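Local coordinates for water stress and hypersensitive response domain-containing protein (Archaeoglobus fulgidus DSM 4304, PDB 3BUT) that is of unknown function but belongs to the LEA_2 (water stress and hypersensitive response) family and may bind lipid, at residues L23-N28 with K62-T68; V98-P102 with V113-L117; Y39-I43 with K70-L75. The protein carries 4 engineered substitutions. All coordinates share one frame; numbering follows the deposited sequence.

Interaction 1 (L23-N28 with K62-T68). Engineered in segment 62-68: A64 (natural residue Lys), A66 (natural residue Lys).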
ATOM      1  N   LEU A  23       1.241 -22.278  -3.487  1.00 25.20           N
ATOM      2  CA  LEU A  23       1.622 -23.687  -3.451  1.00 27.67           C
ATOM      3  C   LEU A  23       0.420 -24.570  -3.745  1.00 28.58           C
ATOM      4  O   LEU A  23      -0.481 -24.695  -2.916  1.00 39.70           O
ATOM      5  CB  LEU A  23       2.232 -24.076  -2.102  1.00 21.44           C
ATOM      6  CG  LEU A  23       3.531 -23.415  -1.634  1.00 28.07           C
ATOM      7  CD1 LEU A  23       4.013 -24.094  -0.369  1.00 34.03           C
ATOM      8  CD2 LEU A  23       4.612 -23.448  -2.705  1.00 32.42           C
ATOM      9  N   ALA A  24       0.418 -25.182  -4.926  1.00 25.60           N
ATOM     10  CA  ALA A  24      -0.688 -26.029  -5.366  1.00 23.34           C
ATOM     11  C   ALA A  24      -0.336 -27.509  -5.301  1.00 21.52           C
ATOM     12  O   ALA A  24       0.600 -27.958  -5.958  1.00 19.12           O
ATOM     13  CB  ALA A  24      -1.113 -25.649  -6.781  1.00 24.25           C
ATOM     14  N   LYS A  25      -1.090 -28.257  -4.501  1.00 13.30           N
ATOM     15  CA  LYS A  25      -0.963 -29.704  -4.446  1.00 16.13           C
ATOM     16  C   LYS A  25      -1.784 -30.327  -5.575  1.00 15.30           C
ATOM     17  O   LYS A  25      -3.010 -30.244  -5.575  1.00 17.38           O
ATOM     18  CB  LYS A  25      -1.426 -30.227  -3.081  1.00 15.39           C
ATOM     19  CG  LYS A  25      -1.211 -31.732  -2.831  1.00 20.50           C
ATOM     20  CD  LYS A  25       0.246 -32.081  -2.518  1.00 47.74           C
ATOM     21  CE  LYS A  25       0.374 -33.496  -1.959  1.00 51.80           C
ATOM     22  NZ  LYS A  25       1.792 -33.935  -1.801  1.00 48.06           N
ATOM     23  N   VAL A  26      -1.100 -30.935  -6.540  1.00 15.23           N
ATOM     24  CA  VAL A  26      -1.771 -31.588  -7.658  1.00 14.33           C
ATOM     25  C   VAL A  26      -1.572 -33.095  -7.627  1.00 19.24           C
ATOM     26  O   VAL A  26      -0.498 -33.579  -7.303  1.00 19.41           O
ATOM     27  CB  VAL A  26      -1.338 -31.024  -9.036  1.00 17.50           C
ATOM     28  CG1 VAL A  26      -1.744 -29.566  -9.174  1.00 16.71           C
ATOM     29  CG2 VAL A  26       0.153 -31.179  -9.259  1.00 29.73           C
ATOM     30  N   ARG A  27      -2.631 -33.830  -7.941  1.00 19.15           N
ATOM     31  CA  ARG A  27      -2.557 -35.267  -8.095  1.00 26.18           C
ATOM     32  C   ARG A  27      -2.745 -35.618  -9.571  1.00 17.41           C
ATOM     33  O   ARG A  27      -3.699 -35.174 -10.203  1.00 24.57           O
ATOM     34  CB  ARG A  27      -3.606 -35.951  -7.210  1.00 14.82           C
ATOM     35  CG  ARG A  27      -3.622 -37.469  -7.321  1.00 31.83           C
ATOM     36  CD  ARG A  27      -4.149 -38.114  -6.054  1.00 47.27           C
ATOM     37  NE  ARG A  27      -3.127 -38.173  -5.011  1.00 43.76           N
ATOM     38  CZ  ARG A  27      -2.349 -39.227  -4.777  1.00 42.05           C
ATOM     39  NH1 ARG A  27      -2.467 -40.333  -5.503  1.00 48.87           N
ATOM     40  NH2 ARG A  27      -1.449 -39.175  -3.805  1.00 59.32           N
ATOM     41  N   ASN A  28      -1.821 -36.401 -10.115  1.00 15.20           N
ATOM     42  CA  ASN A  28      -1.920 -36.871 -11.488  1.00 18.23           C
ATOM     43  C   ASN A  28      -2.830 -38.094 -11.584  1.00 16.61           C
ATOM     44  O   ASN A  28      -2.502 -39.162 -11.066  1.00 19.84           O
ATOM     45  CB  ASN A  28      -0.524 -37.188 -12.033  1.00 18.49           C
ATOM     46  CG  ASN A  28      -0.516 -37.461 -13.523  1.00 20.70           C
ATOM     47  OD1 ASN A  28      -1.549 -37.426 -14.183  1.00 21.55           O
ATOM     48  ND2 ASN A  28       0.667 -37.717 -14.064  1.00 21.34           N
ATOM     49  N   LYS A  62       4.538 -37.500 -11.642  1.00 23.46           N
ATOM     50  CA  LYS A  62       4.528 -38.902 -12.067  0.50 22.31           C
ATOM     51  C   LYS A  62       3.101 -39.448 -12.032  1.00 19.14           C
ATOM     52  O   LYS A  62       2.280 -38.963 -11.253  1.00 22.97           O
ATOM     53  CB  LYS A  62       5.468 -39.747 -11.198  0.50 25.72           C
ATOM     54  CG  LYS A  62       6.947 -39.652 -11.592  0.50 33.82           C
ATOM     55  CD  LYS A  62       7.694 -40.976 -11.378  0.50 45.42           C
ATOM     56  CE  LYS A  62       8.172 -41.185  -9.940  0.50 27.93           C
ATOM     57  NZ  LYS A  62       9.412 -40.423  -9.618  0.50 25.46           N
ATOM     58  N   PRO A  63       2.779 -40.440 -12.913  1.00 20.21           N
ATOM     59  CA  PRO A  63       1.414 -41.002 -12.909  1.00 15.12           C
ATOM     60  C   PRO A  63       0.997 -41.514 -11.540  1.00 15.00           C
ATOM     61  O   PRO A  63       1.806 -42.146 -10.867  1.00 19.95           O
ATOM     62  CB  PRO A  63       1.509 -42.195 -13.862  1.00 19.51           C
ATOM     63  CG  PRO A  63       2.711 -41.992 -14.664  1.00 22.12           C
ATOM     64  CD  PRO A  63       3.619 -41.055 -13.962  1.00 15.71           C
ATOM     65  N   ALA A  64      -0.240 -41.208 -11.135  1.00 14.60           N
ATOM     66  CA  ALA A  64      -0.817 -41.585  -9.822  1.00 16.06           C
ATOM     67  C   ALA A  64      -0.171 -40.943  -8.580  1.00 19.42           C
ATOM     68  O   ALA A  64      -0.566 -41.232  -7.447  1.00 25.21           O
ATOM     69  CB  ALA A  64      -0.924 -43.126  -9.671  1.00 15.04           C
ATOM     70  N   SER A  65       0.806 -40.066  -8.796  1.00 23.56           N
ATOM     71  CA  SER A  65       1.504 -39.380  -7.709  1.00 20.07           C
ATOM     72  C   SER A  65       0.935 -37.990  -7.484  1.00 16.49           C
ATOM     73  O   SER A  65       0.282 -37.432  -8.364  1.00 16.89           O
ATOM     74  CB  SER A  65       3.000 -39.266  -8.010  1.00 17.62           C
ATOM     75  OG  SER A  65       3.711 -40.369  -7.495  1.00 40.05           O
ATOM     76  N   ALA A  66       1.189 -37.452  -6.292  1.00 25.65           N
ATOM     77  CA  ALA A  66       0.832 -36.081  -5.936  1.00 26.04           C
ATOM     78  C   ALA A  66       2.086 -35.238  -5.717  1.00 24.29           C
ATOM     79  O   ALA A  66       3.071 -35.715  -5.155  1.00 39.02           O
ATOM     80  CB  ALA A  66      -0.060 -36.063  -4.705  1.00 19.84           C
ATOM     81  N   THR A  67       2.038 -33.986  -6.167  1.00 31.57           N
ATOM     82  CA  THR A  67       3.191 -33.078  -6.157  1.00 31.22           C
ATOM     83  C   THR A  67       2.744 -31.668  -5.769  1.00 24.92           C
ATOM     84  O   THR A  67       1.720 -31.192  -6.247  1.00 25.87           O
ATOM     85  CB  THR A  67       3.860 -33.039  -7.561  1.00 23.15           C
ATOM     86  OG1 THR A  67       4.342 -34.344  -7.896  1.00 56.61           O
ATOM     87  CG2 THR A  67       5.033 -32.066  -7.615  1.00 36.40           C
ATOM     88  N   THR A  68       3.502 -31.005  -4.901  1.00 20.69           N
ATOM     89  CA  THR A  68       3.272 -29.590  -4.644  1.00 17.88           C
ATOM     90  C   THR A  68       3.993 -28.760  -5.706  1.00 21.00           C
ATOM     91  O   THR A  68       5.202 -28.876  -5.879  1.00 29.01           O
ATOM     92  CB  THR A  68       3.689 -29.188  -3.217  1.00 21.48           C
ATOM     93  OG1 THR A  68       2.904 -29.930  -2.279  1.00 33.89           O
ATOM     94  CG2 THR A  68       3.467 -27.692  -2.964  1.00 18.66           C
TER
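K62 meets N28 through its carbonyl: K62 O lies 3.4 Å from N28 CB. The same oxygen accepts the N-H of S65 and so closes the type II turn from K62 to S65. P63 takes the second turn position, where the phi its ring enforces is the one needed, and P63 CA rests 3.6 Å from N28 ND2. The asparagine suits this bend because its amide can serve several backbone groups at once: ND2 bonds V32 O and V61 O, while OD1 takes D30 N. A64, an engineered alanine (Lys in nature), holds a positive phi of 66°, and its N-H makes a weak bond to N28 O. N28 N then donates to S65 O (2.9 Å, nearly straight), just before the first bridge of the antiparallel ladder.

A66, also engineered from lysine, pairs with R27 without hydrogen bonds. R27 NH2 lies 3.5 Å from A66 CB, and K25 CE reaches the same methyl at 3.8 Å. T67 forms the hydrogen-bonded pair with V26, V26 N to T67 O and T67 N to V26 O, each 2.8 Å; both are beta-branched and suit an extended chain. At T68, the K25 chain, bent at chi2 (76°), crosses the threonine at about a right angle, bringing CD to 3.4 Å from OG1, while T68 CG2 meets L23 CB.

K25, R27, A66 and T68 thus share one face of the sheet, and V26 and T67 the other, where both reach V61 on strand 48-61. Strand 17-27 is the middle of the three-stranded sheet, between strands 66-76 and 3-10.

Interaction 2 (V98-P102 with V113-L117)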
ATOM      1  N   VAL A  98      -6.404 -12.233  -9.866  1.00 25.54           N
ATOM      2  CA  VAL A  98      -5.161 -12.978 -10.087  1.00 20.74           C
ATOM      3  C   VAL A  98      -5.436 -14.134 -11.050  1.00 27.27           C
ATOM      4  O   VAL A  98      -6.393 -14.893 -10.870  1.00 23.98           O
ATOM      5  CB  VAL A  98      -4.552 -13.501  -8.761  1.00 22.33           C
ATOM      6  CG1 VAL A  98      -3.281 -14.303  -9.019  1.00 27.61           C
ATOM      7  CG2 VAL A  98      -4.251 -12.349  -7.827  1.00 19.46           C
ATOM      8  N   ALA A  99      -4.618 -14.238 -12.092  1.00 23.65           N
ATOM      9  CA  ALA A  99      -4.741 -15.318 -13.058  1.00 19.26           C
ATOM     10  C   ALA A  99      -3.419 -16.048 -13.219  1.00 24.09           C
ATOM     11  O   ALA A  99      -2.397 -15.424 -13.468  1.00 26.41           O
ATOM     12  CB  ALA A  99      -5.208 -14.782 -14.379  1.00 18.15           C
ATOM     13  N   ILE A 100      -3.444 -17.368 -13.058  1.00 21.67           N
ATOM     14  CA  ILE A 100      -2.284 -18.210 -13.342  1.00 18.03           C
ATOM     15  C   ILE A 100      -2.640 -19.155 -14.487  1.00 20.77           C
ATOM     16  O   ILE A 100      -3.633 -19.876 -14.421  1.00 19.52           O
ATOM     17  CB  ILE A 100      -1.794 -18.979 -12.089  1.00 21.20           C
ATOM     18  CG1 ILE A 100      -1.293 -18.000 -11.025  1.00 26.86           C
ATOM     19  CG2 ILE A 100      -0.672 -19.957 -12.440  1.00 24.52           C
ATOM     20  CD1 ILE A 100      -1.342 -18.547  -9.590  1.00 25.44           C
ATOM     21  N   LYS A 101      -1.829 -19.121 -15.540  1.00 20.53           N
ATOM     22  CA  LYS A 101      -2.059 -19.894 -16.755  1.00 21.25           C
ATOM     23  C   LYS A 101      -0.895 -20.874 -16.975  1.00 15.50           C
ATOM     24  O   LYS A 101       0.074 -20.533 -17.649  1.00 20.38           O
ATOM     25  CB  LYS A 101      -2.196 -18.922 -17.934  1.00 13.77           C
ATOM     26  CG  LYS A 101      -2.652 -19.523 -19.259  1.00 38.89           C
ATOM     27  CD  LYS A 101      -2.954 -18.411 -20.271  1.00 32.64           C
ATOM     28  CE  LYS A 101      -2.934 -18.912 -21.707  1.00 47.25           C
ATOM     29  NZ  LYS A 101      -1.555 -18.962 -22.273  1.00 43.35           N
ATOM     30  N   PRO A 102      -0.966 -22.082 -16.374  1.00 18.47           N
ATOM     31  CA  PRO A 102       0.123 -23.037 -16.559  1.00 15.43           C
ATOM     32  C   PRO A 102       0.142 -23.662 -17.947  1.00 21.70           C
ATOM     33  O   PRO A 102      -0.908 -23.855 -18.565  1.00 19.84           O
ATOM     34  CB  PRO A 102      -0.153 -24.102 -15.499  1.00 15.94           C
ATOM     35  CG  PRO A 102      -1.604 -24.033 -15.252  1.00 22.55           C
ATOM     36  CD  PRO A 102      -2.017 -22.612 -15.484  1.00 26.39           C
ATOM     37  N   VAL A 113      -3.674 -25.268 -21.861  1.00 25.59           N
ATOM     38  CA  VAL A 113      -3.393 -24.027 -21.120  1.00 27.00           C
ATOM     39  C   VAL A 113      -4.592 -23.443 -20.352  1.00 23.83           C
ATOM     40  O   VAL A 113      -5.131 -22.404 -20.740  1.00 29.27           O
ATOM     41  CB  VAL A 113      -2.731 -22.944 -22.022  1.00 26.41           C
ATOM     42  CG1 VAL A 113      -1.216 -23.074 -21.985  1.00 30.52           C
ATOM     43  CG2 VAL A 113      -3.258 -23.019 -23.462  1.00 32.11           C
ATOM     44  N   PRO A 114      -5.002 -24.103 -19.248  1.00 24.52           N
ATOM     45  CA  PRO A 114      -6.140 -23.605 -18.479  1.00 24.89           C
ATOM     46  C   PRO A 114      -5.801 -22.325 -17.706  1.00 21.82           C
ATOM     47  O   PRO A 114      -4.651 -22.111 -17.337  1.00 21.99           O
ATOM     48  CB  PRO A 114      -6.438 -24.760 -17.516  1.00 20.65           C
ATOM     49  CG  PRO A 114      -5.144 -25.444 -17.335  1.00 23.71           C
ATOM     50  CD  PRO A 114      -4.438 -25.330 -18.652  1.00 20.45           C
ATOM     51  N   VAL A 115      -6.798 -21.474 -17.496  1.00 17.45           N
ATOM     52  CA  VAL A 115      -6.613 -20.236 -16.747  1.00 14.13           C
ATOM     53  C   VAL A 115      -7.357 -20.337 -15.425  1.00 19.63           C
ATOM     54  O   VAL A 115      -8.579 -20.512 -15.397  1.00 21.01           O
ATOM     55  CB  VAL A 115      -7.115 -19.005 -17.536  1.00 18.42           C
ATOM     56  CG1 VAL A 115      -6.792 -17.726 -16.793  1.00 19.33           C
ATOM     57  CG2 VAL A 115      -6.505 -18.970 -18.932  1.00 21.34           C
ATOM     58  N   PHE A 116      -6.607 -20.244 -14.333  1.00 18.67           N
ATOM     59  CA  PHE A 116      -7.179 -20.267 -12.998  1.00 20.66           C
ATOM     60  C   PHE A 116      -7.292 -18.846 -12.474  1.00 16.63           C
ATOM     61  O   PHE A 116      -6.290 -18.169 -12.291  1.00 25.52           O
ATOM     62  CB  PHE A 116      -6.340 -21.148 -12.068  1.00 15.75           C
ATOM     63  CG  PHE A 116      -6.262 -22.580 -12.514  1.00 18.39           C
ATOM     64  CD1 PHE A 116      -7.290 -23.469 -12.222  1.00 25.70           C
ATOM     65  CD2 PHE A 116      -5.174 -23.034 -13.247  1.00 20.24           C
ATOM     66  CE1 PHE A 116      -7.234 -24.791 -12.653  1.00 17.11           C
ATOM     67  CE2 PHE A 116      -5.103 -24.353 -13.676  1.00 28.62           C
ATOM     68  CZ  PHE A 116      -6.135 -25.233 -13.377  1.00 31.86           C
ATOM     69  N   LEU A 117      -8.525 -18.396 -12.265  1.00 29.65           N
ATOM     70  CA  LEU A 117      -8.788 -17.036 -11.813  1.00 28.50           C
ATOM     71  C   LEU A 117      -9.177 -17.018 -10.345  1.00 28.00           C
ATOM     72  O   LEU A 117      -9.891 -17.903  -9.869  1.00 32.42           O
ATOM     73  CB  LEU A 117      -9.902 -16.392 -12.634  1.00 28.40           C
ATOM     74  CG  LEU A 117      -9.826 -16.369 -14.163  1.00 37.90           C
ATOM     75  CD1 LEU A 117     -11.220 -16.177 -14.732  1.00 74.09           C
ATOM     76  CD2 LEU A 117      -8.902 -15.278 -14.665  1.00 55.90           C
TER
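The small methyl of A99 leaves room for larger neighbours on the facing strand: L117 CD2 comes to 3.7 Å from A99 CB, and V115 CG1 reaches the same carbon at 4.1 Å. Next along the same side, the K101 chain, with CG anti to the backbone N (chi1 -171°), runs out over two valines. Its CD lies 3.8 Å from V115 CG2 and its CE 4.0 Å from V113 CB, so the lysine works here by its methylenes.

On the other face the bumps are rings, puckered P102 and flat F116. P102 stands at about a right angle to F116 and puts CG at the edge of the phenyl ring, 3.9 Å from CE2. P102 CD sits 3.3 Å from P114 O, so the proline ring fills the angle between that carbonyl and the phenyl edge.

Between the faces, I100 and F116 exchange two backbone hydrogen bonds, I100 N to F116 O (3.1 Å) and F116 N to I100 O (3.0 Å). P102 and P114 have no N-H to give. Toward the hairpin turn, therefore, the two strands are joined by CA-H...O contacts and apolar packing rather than a continued N-H...O ladder.

Interaction 3 (Y39-I43 with K70-L75)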
ATOM      1  N   TYR A  39       4.478 -21.263 -16.506  1.00 22.59           N
ATOM      2  CA  TYR A  39       3.198 -20.613 -16.256  1.00 14.09           C
ATOM      3  C   TYR A  39       3.279 -19.131 -16.557  1.00 11.01           C
ATOM      4  O   TYR A  39       4.316 -18.502 -16.357  1.00 14.74           O
ATOM      5  CB  TYR A  39       2.747 -20.830 -14.803  1.00 12.85           C
ATOM      6  CG  TYR A  39       3.764 -20.384 -13.756  1.00 16.14           C
ATOM      7  CD1 TYR A  39       4.826 -21.211 -13.385  1.00 21.07           C
ATOM      8  CD2 TYR A  39       3.651 -19.142 -13.129  1.00 17.73           C
ATOM      9  CE1 TYR A  39       5.761 -20.805 -12.438  1.00 26.22           C
ATOM     10  CE2 TYR A  39       4.579 -18.729 -12.175  1.00 17.09           C
ATOM     11  CZ  TYR A  39       5.623 -19.568 -11.830  1.00 20.67           C
ATOM     12  OH  TYR A  39       6.550 -19.166 -10.893  1.00 29.89           O
ATOM     13  N   HIS A  40       2.173 -18.587 -17.041  1.00 19.69           N
ATOM     14  CA  HIS A  40       1.995 -17.150 -17.145  1.00 13.18           C
ATOM     15  C   HIS A  40       1.131 -16.680 -15.982  1.00 10.41           C
ATOM     16  O   HIS A  40       0.186 -17.367 -15.580  1.00 19.25           O
ATOM     17  CB  HIS A  40       1.348 -16.778 -18.478  1.00 18.84           C
ATOM     18  CG  HIS A  40       1.323 -15.303 -18.742  1.00 33.11           C
ATOM     19  ND1 HIS A  40       2.274 -14.670 -19.515  1.00 53.90           N
ATOM     20  CD2 HIS A  40       0.473 -14.336 -18.324  1.00 17.52           C
ATOM     21  CE1 HIS A  40       2.007 -13.377 -19.565  1.00 49.58           C
ATOM     22  NE2 HIS A  40       0.922 -13.147 -18.847  1.00 32.29           N
ATOM     23  N   TYR A  41       1.458 -15.516 -15.430  1.00 11.89           N
ATOM     24  CA  TYR A  41       0.635 -14.941 -14.371  1.00 16.52           C
ATOM     25  C   TYR A  41       0.318 -13.487 -14.603  1.00 12.09           C
ATOM     26  O   TYR A  41       1.109 -12.763 -15.206  1.00 12.53           O
ATOM     27  CB  TYR A  41       1.267 -15.147 -12.989  1.00 14.14           C
ATOM     28  CG  TYR A  41       2.587 -14.453 -12.792  1.00 16.63           C
ATOM     29  CD1 TYR A  41       3.777 -15.052 -13.189  1.00 17.49           C
ATOM     30  CD2 TYR A  41       2.652 -13.195 -12.195  1.00 19.70           C
ATOM     31  CE1 TYR A  41       4.991 -14.417 -13.011  1.00 15.18           C
ATOM     32  CE2 TYR A  41       3.862 -12.553 -12.014  1.00 20.83           C
ATOM     33  CZ  TYR A  41       5.026 -13.169 -12.421  1.00 15.13           C
ATOM     34  OH  TYR A  41       6.231 -12.530 -12.242  1.00 25.03           O
ATOM     35  N   THR A  42      -0.861 -13.072 -14.145  1.00 17.98           N
ATOM     36  CA  THR A  42      -1.262 -11.664 -14.136  1.00 18.10           C
ATOM     37  C   THR A  42      -1.913 -11.312 -12.809  1.00 19.26           C
ATOM     38  O   THR A  42      -2.631 -12.125 -12.227  1.00 26.63           O
ATOM     39  CB  THR A  42      -2.258 -11.273 -15.288  1.00 19.42           C
ATOM     40  OG1 THR A  42      -3.484 -12.003 -15.161  1.00 34.55           O
ATOM     41  CG2 THR A  42      -1.674 -11.515 -16.663  1.00 17.14           C
ATOM     42  N   ILE A  43      -1.647 -10.103 -12.324  1.00 20.34           N
ATOM     43  CA  ILE A  43      -2.389  -9.544 -11.195  1.00 16.96           C
ATOM     44  C   ILE A  43      -2.941  -8.173 -11.586  1.00 19.29           C
ATOM     45  O   ILE A  43      -2.186  -7.278 -11.956  1.00 27.07           O
ATOM     46  CB  ILE A  43      -1.533  -9.428  -9.913  1.00 17.69           C
ATOM     47  CG1 ILE A  43      -1.000 -10.808  -9.488  1.00 22.78           C
ATOM     48  CG2 ILE A  43      -2.353  -8.797  -8.780  1.00 31.40           C
ATOM     49  CD1 ILE A  43      -0.025 -10.778  -8.329  1.00 21.99           C
ATOM     50  N   LYS A  70       4.936 -24.915  -7.165  1.00 22.18           N
ATOM     51  CA  LYS A  70       5.206 -23.567  -6.661  0.70 23.04           C
ATOM     52  C   LYS A  70       5.106 -22.532  -7.784  1.00 26.47           C
ATOM     53  O   LYS A  70       5.777 -22.644  -8.821  1.00 28.53           O
ATOM     54  CB  LYS A  70       6.593 -23.517  -5.994  0.70 17.64           C
ATOM     55  CG  LYS A  70       7.154 -22.117  -5.724  0.70 29.49           C
ATOM     56  CD  LYS A  70       8.639 -22.178  -5.372  0.70 30.07           C
ATOM     57  CE  LYS A  70       9.405 -20.961  -5.896  0.70 45.46           C
ATOM     58  NZ  LYS A  70       9.223 -19.722  -5.078  0.70 28.12           N
ATOM     59  N   PHE A  71       4.263 -21.529  -7.563  1.00 22.57           N
ATOM     60  CA  PHE A  71       4.080 -20.421  -8.488  1.00 23.03           C
ATOM     61  C   PHE A  71       4.544 -19.123  -7.816  1.00 26.09           C
ATOM     62  O   PHE A  71       3.997 -18.700  -6.797  1.00 26.28           O
ATOM     63  CB  PHE A  71       2.614 -20.328  -8.936  1.00 25.50           C
ATOM     64  CG  PHE A  71       2.087 -21.594  -9.569  1.00 22.50           C
ATOM     65  CD1 PHE A  71       2.326 -21.869 -10.911  1.00 19.79           C
ATOM     66  CD2 PHE A  71       1.352 -22.507  -8.824  1.00 25.98           C
ATOM     67  CE1 PHE A  71       1.853 -23.040 -11.502  1.00 18.66           C
ATOM     68  CE2 PHE A  71       0.876 -23.675  -9.400  1.00 22.17           C
ATOM     69  CZ  PHE A  71       1.121 -23.941 -10.746  1.00 29.43           C
ATOM     70  N   SER A  72       5.582 -18.518  -8.381  1.00 19.83           N
ATOM     71  CA  SER A  72       6.131 -17.280  -7.868  1.00 12.02           C
ATOM     72  C   SER A  72       5.534 -16.116  -8.637  1.00 19.97           C
ATOM     73  O   SER A  72       5.795 -15.950  -9.827  1.00 32.00           O
ATOM     74  CB  SER A  72       7.654 -17.288  -8.004  1.00 22.01           C
ATOM     75  OG  SER A  72       8.212 -16.069  -7.552  1.00 41.42           O
ATOM     76  N   LEU A  73       4.725 -15.316  -7.955  1.00 20.50           N
ATOM     77  CA  LEU A  73       4.057 -14.186  -8.579  1.00 19.33           C
ATOM     78  C   LEU A  73       4.719 -12.909  -8.112  1.00 22.60           C
ATOM     79  O   LEU A  73       4.594 -12.537  -6.947  1.00 27.57           O
ATOM     80  CB  LEU A  73       2.571 -14.176  -8.216  1.00 22.38           C
ATOM     81  CG  LEU A  73       1.828 -15.515  -8.128  1.00 33.48           C
ATOM     82  CD1 LEU A  73       0.456 -15.319  -7.512  1.00 41.04           C
ATOM     83  CD2 LEU A  73       1.709 -16.188  -9.483  1.00 38.64           C
ATOM     84  N   ARG A  74       5.424 -12.240  -9.019  1.00 20.71           N
ATOM     85  CA  ARG A  74       6.181 -11.041  -8.673  1.00 25.24           C
ATOM     86  C   ARG A  74       5.503  -9.761  -9.140  1.00 25.29           C
ATOM     87  O   ARG A  74       5.034  -9.671 -10.270  1.00 23.57           O
ATOM     88  CB  ARG A  74       7.608 -11.115  -9.220  1.00 25.37           C
ATOM     89  CG  ARG A  74       8.465 -12.206  -8.582  1.00 38.14           C
ATOM     90  CD  ARG A  74       9.771 -12.401  -9.344  1.00 48.34           C
ATOM     91  NE  ARG A  74      10.354 -13.718  -9.097  1.00 45.50           N
ATOM     92  CZ  ARG A  74      10.043 -14.823  -9.771  1.00 58.97           C
ATOM     93  NH1 ARG A  74      10.630 -15.972  -9.462  1.00 46.00           N
ATOM     94  NH2 ARG A  74       9.140 -14.791 -10.747  1.00 51.99           N
ATOM     95  N   LEU A  75       5.468  -8.772  -8.253  1.00 28.86           N
ATOM     96  CA  LEU A  75       4.885  -7.472  -8.549  1.00 28.75           C
ATOM     97  C   LEU A  75       5.962  -6.401  -8.606  1.00 26.57           C
ATOM     98  O   LEU A  75       6.638  -6.134  -7.611  1.00 35.26           O
ATOM     99  CB  LEU A  75       3.842  -7.082  -7.497  1.00 29.10           C
ATOM    100  CG  LEU A  75       2.605  -7.947  -7.276  1.00 19.47           C
ATOM    101  CD1 LEU A  75       2.841  -8.937  -6.166  1.00 34.39           C
ATOM    102  CD2 LEU A  75       1.454  -7.045  -6.912  1.00 37.19           C
TER
HETATM  103  O   HOH W   1       8.667 -21.205  -9.783  1.00 40.29           O
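Y39 sends its side chain straight across to strand 70-75 and meets it in two ways. F71 turns an edge to the tyrosine face in a T-shaped stack, with ring centroids 4.9 Å apart, planes at 84°, and F71 CD1 over the ring centre. Beyond the ring, the phenol oxygen accepts the backbone N-H of S72 (Y39 OH to S72 N 2.8 Å). A water 3.1 Å from Y39 OH is a second polar partner, and it gives a weak bond to K70 O. Tyrosine suits this place because its ring fills the apolar layer while its hydroxyl reaches a buried N-H at the far side.

Y41 follows a similar plan two residues on, with a CH-pi contact in place of the stack. Like Y39 it holds CG between its own backbone N and carbonyl carbon (chi1 64°), the crowded position, which directs the ring over the opposing strand. There L73 CA lies over one face, and L73 CD2 touches Y41 CB at 3.7 Å. Y41 OH accepts a weak bond from R74 N at 3.3 Å, and the R74 guanidinium turns an edge toward that oxygen. R74 NH1 has a long, weak ion pair with E55, and S72 OG bonds E19.

I43 is purely apolar: its CD1 meets L75 CG at 4.0 Å and L73 CB at 4.3 Å, the I43 and L75 chains crossing at about a right angle.

The axes of these two segments come no closer than 7.8 Å and differ in direction by 41°, too far apart for backbone pairing, so side chains bridge them. This is the interior of a two-sheet beta sandwich, consistent with the immunoglobulin-like, fibronectin type III-like fold expected for a member of the E-set clan.

How the interactions relate
Interaction 3 is the buried one, a packing between two sheets made by aromatic and branched side chains, with tyrosine hydroxyls accepting backbone N-H groups; interactions 1 and 2 are surface contacts, each joining neighbouring strands within one sheet by backbone bonds. Interaction 1 shares strand 66-76 with interaction 3, and A24 CB touches F71 CE2 at 3.8 Å. Interaction 2 adjoins interaction 3 through the four-stranded sheet, where strands 93-105 and 34-45 are neighbours; I100 CG1 then reaches across to L73 CD2 of the other sheet. Interactions 1 and 2 do not touch, with centres about 17 Å apart. Charged chains line interaction 1, while prolines, valines and a phenylalanine make interaction 2 largely apolar.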